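Side-chain contact in GrpB family protein (Enterococcus faecalis, PDB 2NRK), which is of unknown function but belongs to the GrpB family and may be related to nucleotidyltransferases: residues P13-V16 with E17-E20. Sequence-based numbering, arbitrary orientation.
Sequences PAWV and EQFE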
ATOM      1  N   PRO A  13      11.542 -20.781 -15.943  1.00 26.29           N
ATOM      2  CA  PRO A  13      12.406 -20.176 -14.924  1.00 26.02           C
ATOM      3  C   PRO A  13      13.253 -19.041 -15.469  1.00 25.23           C
ATOM      4  O   PRO A  13      13.628 -18.147 -14.697  1.00 25.48           O
ATOM      5  CB  PRO A  13      13.330 -21.339 -14.484  1.00 25.73           C
ATOM      6  CG  PRO A  13      12.592 -22.572 -14.811  1.00 27.73           C
ATOM      7  CD  PRO A  13      11.713 -22.249 -16.017  1.00 26.13           C
ATOM      8  N   ALA A  14      13.530 -19.063 -16.778  1.00 25.02           N
ATOM      9  CA  ALA A  14      14.317 -18.029 -17.432  1.00 24.47           C
ATOM     10  C   ALA A  14      13.661 -16.651 -17.381  1.00 25.13           C
ATOM     11  O   ALA A  14      14.354 -15.639 -17.562  1.00 24.83           O
ATOM     12  CB  ALA A  14      14.596 -18.396 -18.885  1.00 25.44           C
ATOM     13  N   TRP A  15      12.342 -16.607 -17.157  1.00 23.73           N
ATOM     14  CA  TRP A  15      11.668 -15.317 -17.053  1.00 24.39           C
ATOM     15  C   TRP A  15      12.289 -14.454 -15.949  1.00 24.59           C
ATOM     16  O   TRP A  15      12.292 -13.222 -16.033  1.00 25.37           O
ATOM     17  CB  TRP A  15      10.177 -15.542 -16.767  1.00 24.04           C
ATOM     18  CG  TRP A  15       9.441 -16.094 -17.971  1.00 24.09           C
ATOM     19  CD1 TRP A  15       9.794 -15.980 -19.287  1.00 22.53           C
ATOM     20  CD2 TRP A  15       8.194 -16.793 -17.942  1.00 23.91           C
ATOM     21  NE1 TRP A  15       8.845 -16.609 -20.090  1.00 24.68           N
ATOM     22  CE2 TRP A  15       7.840 -17.085 -19.287  1.00 24.68           C
ATOM     23  CE3 TRP A  15       7.322 -17.169 -16.909  1.00 22.70           C
ATOM     24  CZ2 TRP A  15       6.678 -17.809 -19.622  1.00 23.34           C
ATOM     25  CZ3 TRP A  15       6.149 -17.868 -17.242  1.00 23.66           C
ATOM     26  CH2 TRP A  15       5.845 -18.180 -18.590  1.00 23.60           C
ATOM     27  N   VAL A  16      12.790 -15.108 -14.903  1.00 23.59           N
ATOM     28  CA  VAL A  16      13.441 -14.378 -13.805  1.00 24.78           C
ATOM     29  C   VAL A  16      14.734 -13.688 -14.292  1.00 24.76           C
ATOM     30  O   VAL A  16      14.999 -12.542 -13.916  1.00 24.65           O
ATOM     31  CB  VAL A  16      13.706 -15.299 -12.594  1.00 23.64           C
ATOM     32  CG1 VAL A  16      14.338 -14.490 -11.456  1.00 22.62           C
ATOM     33  CG2 VAL A  16      12.349 -15.915 -12.115  1.00 23.44           C
ATOM     34  N   GLU A  17      15.510 -14.409 -15.107  0.50 25.03           N
ATOM     35  CA  GLU A  17      16.741 -13.887 -15.731  0.50 25.41           C
ATOM     36  C   GLU A  17      16.396 -12.679 -16.581  0.50 25.26           C
ATOM     37  O   GLU A  17      17.018 -11.622 -16.459  0.50 24.91           O
ATOM     38  CB  GLU A  17      17.403 -14.938 -16.644  0.50 25.69           C
ATOM     39  CG  GLU A  17      17.492 -16.325 -16.050  0.50 26.73           C
ATOM     40  CD  GLU A  17      18.116 -17.371 -16.965  0.50 26.38           C
ATOM     41  OE1 GLU A  17      18.556 -17.033 -18.089  0.50 29.30           O
ATOM     42  OE2 GLU A  17      18.159 -18.545 -16.537  0.50 26.92           O
ATOM     43  N   GLN A  18      15.391 -12.865 -17.439  1.00 24.63           N
ATOM     44  CA  GLN A  18      14.912 -11.834 -18.353  1.00 24.66           C
ATOM     45  C   GLN A  18      14.476 -10.598 -17.586  1.00 23.60           C
ATOM     46  O   GLN A  18      14.806  -9.478 -17.991  1.00 23.30           O
ATOM     47  CB  GLN A  18      13.761 -12.373 -19.210  1.00 25.49           C
ATOM     48  CG  GLN A  18      14.260 -13.447 -20.170  1.00 27.82           C
ATOM     49  CD  GLN A  18      13.140 -14.266 -20.790  1.00 31.32           C
ATOM     50  OE1 GLN A  18      13.329 -15.453 -21.091  1.00 39.48           O
ATOM     51  NE2 GLN A  18      11.986 -13.655 -20.983  1.00 33.53           N
ATOM     52  N   PHE A  19      13.745 -10.797 -16.487  1.00 22.53           N
ATOM     53  CA  PHE A  19      13.341  -9.692 -15.657  1.00 22.68           C
ATOM     54  C   PHE A  19      14.573  -8.938 -15.112  1.00 23.50           C
ATOM     55  O   PHE A  19      14.673  -7.739 -15.240  1.00 22.79           O
ATOM     56  CB  PHE A  19      12.458 -10.138 -14.483  1.00 23.36           C
ATOM     57  CG  PHE A  19      12.360  -9.075 -13.415  1.00 24.18           C
ATOM     58  CD1 PHE A  19      11.544  -7.984 -13.607  1.00 23.77           C
ATOM     59  CD2 PHE A  19      13.166  -9.114 -12.278  1.00 24.68           C
ATOM     60  CE1 PHE A  19      11.486  -6.940 -12.670  1.00 24.92           C
ATOM     61  CE2 PHE A  19      13.104  -8.048 -11.332  1.00 25.61           C
ATOM     62  CZ  PHE A  19      12.283  -6.983 -11.535  1.00 25.67           C
ATOM     63  N   GLU A  20      15.494  -9.660 -14.476  1.00 23.89           N
ATOM     64  CA  GLU A  20      16.617  -9.001 -13.813  1.00 24.89           C
ATOM     65  C   GLU A  20      17.520  -8.235 -14.799  1.00 25.44           C
ATOM     66  O   GLU A  20      17.962  -7.133 -14.497  1.00 26.27           O
ATOM     67  CB  GLU A  20      17.344 -10.014 -12.946  1.00 26.26           C
ATOM     68  CG  GLU A  20      16.412 -10.330 -11.760  1.00 26.38           C
ATOM     69  CD  GLU A  20      17.088 -11.059 -10.667  1.00 28.52           C
ATOM     70  OE1 GLU A  20      18.240 -11.459 -10.881  1.00 31.45           O
ATOM     71  OE2 GLU A  20      16.457 -11.288  -9.618  1.00 27.98           O
TER
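The carbonyl oxygen of Ala14 receives the backbone N-H of Gln18, with Gln18 N 3.0 Å from Ala14 O and the N-H direction nearly straight at 170°. Carbon flanks the same oxygen from two different directions: in the modelled conformer Glu17 CB lies 3.3 Å from Ala14 O, and Gln18 CG comes within 3.4 Å of it. Two further i to i+4 bonds, Phe19 N to Trp15 O at 2.9 Å and Glu20 N to Val16 O at 3.0 Å, continue the pattern near the start of helix 14-30. Gln18 CG stands anti to its own carbonyl carbon (chi1 -68°), and from there the extended chain runs back along the helix to the indole. Gln18 NE2 lies 3.6 Å from Trp15 CD1, at the rim of the ring and near its plane; the amide and indole planes are turned 80° apart, so the two groups do not stack. Phe19 swings its ring the other way, away from residues 13-16, to stack on His39 and meet Phe56. Chemically, this is an amphipathic helix start: Trp15 and Phe19 pack one face against strand 54-60 and nearby loops, while Glu17 and Glu20 lie on the exposed side, where solvent can probably accommodate their charge.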